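Local coordinates for TRAP solute Binding Protein (Uncultured marine bacterium, PDB 5I7I) that binds aromatic acids such as 3-hydroxybenzoate, probably as the periplasmic receptor of a TRAP transporter, at residues A[113-123]-A[264-275]. Numbering follows the deposited sequence.
Sequences SAEATSQALQE and LALAKLAGQLWD
The carboxylate of Asp-275 meets the first turn of helix 114-126 with both oxygens: Ala-114 N reaches OD1 on its syn side, a little out of the carboxylate plane and 2.8 Å away, whereas Glu-115 N comes to OD2 from above the plane, at 2.9 Å. The carboxylate of Glu-115 is likewise approached over a face, where Gln-272 NE2 donates to OE2 at 3.0 Å; the carboxylate and amide planes stand 73° apart, and Gln-272 CG packs against Glu-115 CD. With its CG anti to the backbone N (chi1 172°) and an extended chain beyond, Glu-115 reaches out as a knob among Lys-268, Gly-271, Gln-272 and Asp-275. A water donates to both Glu-115 OE1 and Asp-275 OD2, bridging two carboxylates of like charge. Ser-113 is the N-cap, its OG accepting from Ala-116 N, and the negative charge of Asp-275 probably interacts favourably with the helix dipole. Without this carboxylate, as with an alanine here, the amides of Ala-114 and Glu-115 would probably lose their acceptors and the bridging water one of its two. The contact joins helices 114-126 and 264-287 of the two-lobed α/β fold usual for such receptors; they run roughly antiparallel (152°), their axes approaching to 7.1 Å. A CB on Gly-271 would clash with Ala-114 O and Glu-115 CA. Ser-118 OG lies 3.5 Å from Gly-271 CA and also bonds to Ala-114 O and to Cys-143 N of strand 136-143. Further along, the extended chains of Gln-119 and Lys-268 lie side by side, and a second water joins Gln-119 OE1 to Lys-268 NZ. Ala-267 CB touches Gln-122 CB at 3.5 Å, while Trp-274, whose CB meets Ala-114 CB, leads its indole away to meet Phe-238, its side chain about 4 Å (nearest atoms) from the bound 3-hydroxybenzoate.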
# COMPACT_ATOMS: atom_id res chain seq x y z
N SER A 113 12.50 -1.12 4.34
CA SER A 113 11.54 -0.55 5.27
C SER A 113 10.52 0.31 4.52
O SER A 113 10.77 0.81 3.42
CB SER A 113 12.27 0.33 6.29
OG SER A 113 12.81 1.46 5.64
N ALA A 114 9.36 0.53 5.14
CA ALA A 114 8.42 1.48 4.55
C ALA A 114 9.01 2.88 4.51
O ALA A 114 8.75 3.63 3.57
CB ALA A 114 7.09 1.48 5.30
N GLU A 115 9.84 3.23 5.48
CA GLU A 115 10.47 4.55 5.48
C GLU A 115 11.32 4.74 4.23
O GLU A 115 11.23 5.78 3.56
CB GLU A 115 11.34 4.68 6.73
CG GLU A 115 12.20 5.93 6.77
CD GLU A 115 13.02 6.06 8.06
OE1 GLU A 115 12.99 5.15 8.91
OE2 GLU A 115 13.68 7.11 8.22
N ALA A 116 12.17 3.76 3.90
CA ALA A 116 13.03 3.90 2.74
C ALA A 116 12.23 3.79 1.46
O ALA A 116 12.44 4.56 0.51
CB ALA A 116 14.12 2.82 2.77
N THR A 117 11.32 2.82 1.40
CA THR A 117 10.61 2.54 0.16
C THR A 117 9.62 3.64 -0.15
O THR A 117 9.37 3.94 -1.32
CB THR A 117 9.96 1.15 0.25
OG1 THR A 117 10.92 0.18 0.69
CG2 THR A 117 9.49 0.71 -1.13
N SER A 118 9.04 4.27 0.87
CA SER A 118 8.10 5.36 0.66
C SER A 118 8.80 6.60 0.09
O SER A 118 8.25 7.26 -0.79
CB SER A 118 7.40 5.72 1.96
OG SER A 118 6.53 4.69 2.36
N GLN A 119 9.97 6.97 0.63
CA GLN A 119 10.72 8.08 0.05
C GLN A 119 11.11 7.78 -1.40
O GLN A 119 11.05 8.66 -2.26
CB GLN A 119 11.97 8.34 0.88
CG GLN A 119 11.64 8.94 2.21
CD GLN A 119 12.84 9.08 3.09
OE1 GLN A 119 13.48 10.14 3.13
NE2 GLN A 119 13.20 8.00 3.76
N ALA A 120 11.52 6.54 -1.66
CA ALA A 120 11.82 6.13 -3.02
C ALA A 120 10.61 6.34 -3.93
O ALA A 120 10.73 6.90 -5.01
CB ALA A 120 12.27 4.67 -3.03
N LEU A 121 9.42 5.89 -3.49
CA LEU A 121 8.20 6.07 -4.27
C LEU A 121 7.93 7.54 -4.55
O LEU A 121 7.56 7.91 -5.67
CB LEU A 121 7.00 5.49 -3.52
CG LEU A 121 6.72 4.02 -3.84
CD1 LEU A 121 5.88 3.39 -2.75
CD2 LEU A 121 6.03 3.90 -5.20
N GLN A 122 8.05 8.39 -3.53
CA GLN A 122 7.75 9.80 -3.74
C GLN A 122 8.72 10.44 -4.74
O GLN A 122 8.30 11.18 -5.63
CB GLN A 122 7.76 10.54 -2.41
CG GLN A 122 7.41 12.02 -2.56
CD GLN A 122 5.98 12.23 -3.00
OE1 GLN A 122 5.07 11.59 -2.47
NE2 GLN A 122 5.76 13.13 -3.95
N GLU A 123 10.02 10.18 -4.60
CA GLU A 123 10.96 10.76 -5.56
C GLU A 123 10.70 10.22 -6.96
O GLU A 123 10.81 10.95 -7.96
CB GLU A 123 12.41 10.50 -5.14
CG GLU A 123 13.40 11.04 -6.18
CD GLU A 123 14.85 11.03 -5.77
OE1 GLU A 123 15.15 10.79 -4.60
OE2 GLU A 123 15.70 11.30 -6.65
N LEU A 264 8.03 14.90 -0.25
CA LEU A 264 8.97 13.91 0.28
C LEU A 264 8.95 13.83 1.80
O LEU A 264 9.05 12.74 2.37
CB LEU A 264 10.38 14.23 -0.23
CG LEU A 264 11.42 13.15 0.02
CD1 LEU A 264 11.11 11.89 -0.80
CD2 LEU A 264 12.80 13.70 -0.33
N ALA A 265 8.86 14.97 2.48
CA ALA A 265 8.82 14.94 3.94
C ALA A 265 7.61 14.17 4.44
O ALA A 265 7.70 13.44 5.43
CB ALA A 265 8.84 16.35 4.52
N LEU A 266 6.47 14.33 3.78
CA LEU A 266 5.29 13.57 4.19
C LEU A 266 5.46 12.09 3.87
O LEU A 266 5.07 11.23 4.66
CB LEU A 266 4.02 14.13 3.56
CG LEU A 266 2.74 13.38 3.93
CD1 LEU A 266 2.48 13.45 5.43
CD2 LEU A 266 1.54 13.94 3.17
N ALA A 267 6.04 11.77 2.72
CA ALA A 267 6.25 10.37 2.39
C ALA A 267 7.18 9.71 3.39
O ALA A 267 6.96 8.54 3.76
CB ALA A 267 6.81 10.25 0.98
N LYS A 268 8.23 10.42 3.82
CA LYS A 268 9.15 9.87 4.81
C LYS A 268 8.44 9.62 6.13
O LYS A 268 8.56 8.54 6.72
CB LYS A 268 10.34 10.82 5.00
CG LYS A 268 11.30 10.41 6.08
CD LYS A 268 12.49 11.35 6.15
CE LYS A 268 13.55 10.82 7.09
NZ LYS A 268 14.79 11.62 7.02
N LEU A 269 7.68 10.61 6.61
CA LEU A 269 6.91 10.47 7.83
C LEU A 269 5.92 9.32 7.71
O LEU A 269 5.79 8.49 8.62
CB LEU A 269 6.17 11.78 8.11
CG LEU A 269 5.23 11.81 9.30
CD1 LEU A 269 5.95 11.40 10.57
CD2 LEU A 269 4.61 13.19 9.46
N ALA A 270 5.21 9.24 6.59
CA ALA A 270 4.26 8.16 6.38
C ALA A 270 4.95 6.81 6.45
O ALA A 270 4.44 5.88 7.08
CB ALA A 270 3.56 8.33 5.04
N GLY A 271 6.10 6.67 5.78
CA GLY A 271 6.79 5.39 5.82
C GLY A 271 7.24 5.05 7.22
O GLY A 271 7.13 3.90 7.64
N GLN A 272 7.76 6.03 7.95
CA GLN A 272 8.14 5.80 9.34
C GLN A 272 6.94 5.35 10.16
O GLN A 272 7.02 4.41 10.95
CB GLN A 272 8.74 7.08 9.92
CG GLN A 272 10.09 7.42 9.29
CD GLN A 272 10.59 8.79 9.68
OE1 GLN A 272 9.81 9.70 9.96
NE2 GLN A 272 11.90 8.95 9.72
N LEU A 273 5.81 6.01 9.97
CA LEU A 273 4.60 5.61 10.68
C LEU A 273 4.22 4.18 10.34
O LEU A 273 3.86 3.41 11.23
CB LEU A 273 3.45 6.54 10.34
CG LEU A 273 3.47 7.90 11.02
CD1 LEU A 273 2.55 8.85 10.31
CD2 LEU A 273 3.09 7.77 12.48
N TRP A 274 4.25 3.83 9.05
CA TRP A 274 3.80 2.49 8.65
C TRP A 274 4.75 1.41 9.17
O TRP A 274 4.29 0.31 9.51
CB TRP A 274 3.55 2.39 7.14
CG TRP A 274 2.08 2.40 6.86
CD1 TRP A 274 1.29 1.31 6.68
CD2 TRP A 274 1.22 3.54 6.78
NE1 TRP A 274 -0.01 1.69 6.49
CE2 TRP A 274 -0.08 3.06 6.54
CE3 TRP A 274 1.41 4.92 6.90
CZ2 TRP A 274 -1.18 3.91 6.40
CZ3 TRP A 274 0.32 5.76 6.74
CH2 TRP A 274 -0.96 5.26 6.50
N ASP A 275 6.05 1.69 9.26
CA ASP A 275 6.94 0.74 9.92
C ASP A 275 6.51 0.56 11.38
O ASP A 275 6.44 -0.56 11.89
CB ASP A 275 8.38 1.24 9.84
CG ASP A 275 9.00 1.07 8.45
OD1 ASP A 275 8.69 0.06 7.79
OD2 ASP A 275 9.79 1.94 8.05
O HOH W 1 11.28 3.30 9.86
O HOH W 2 15.88 10.80 4.17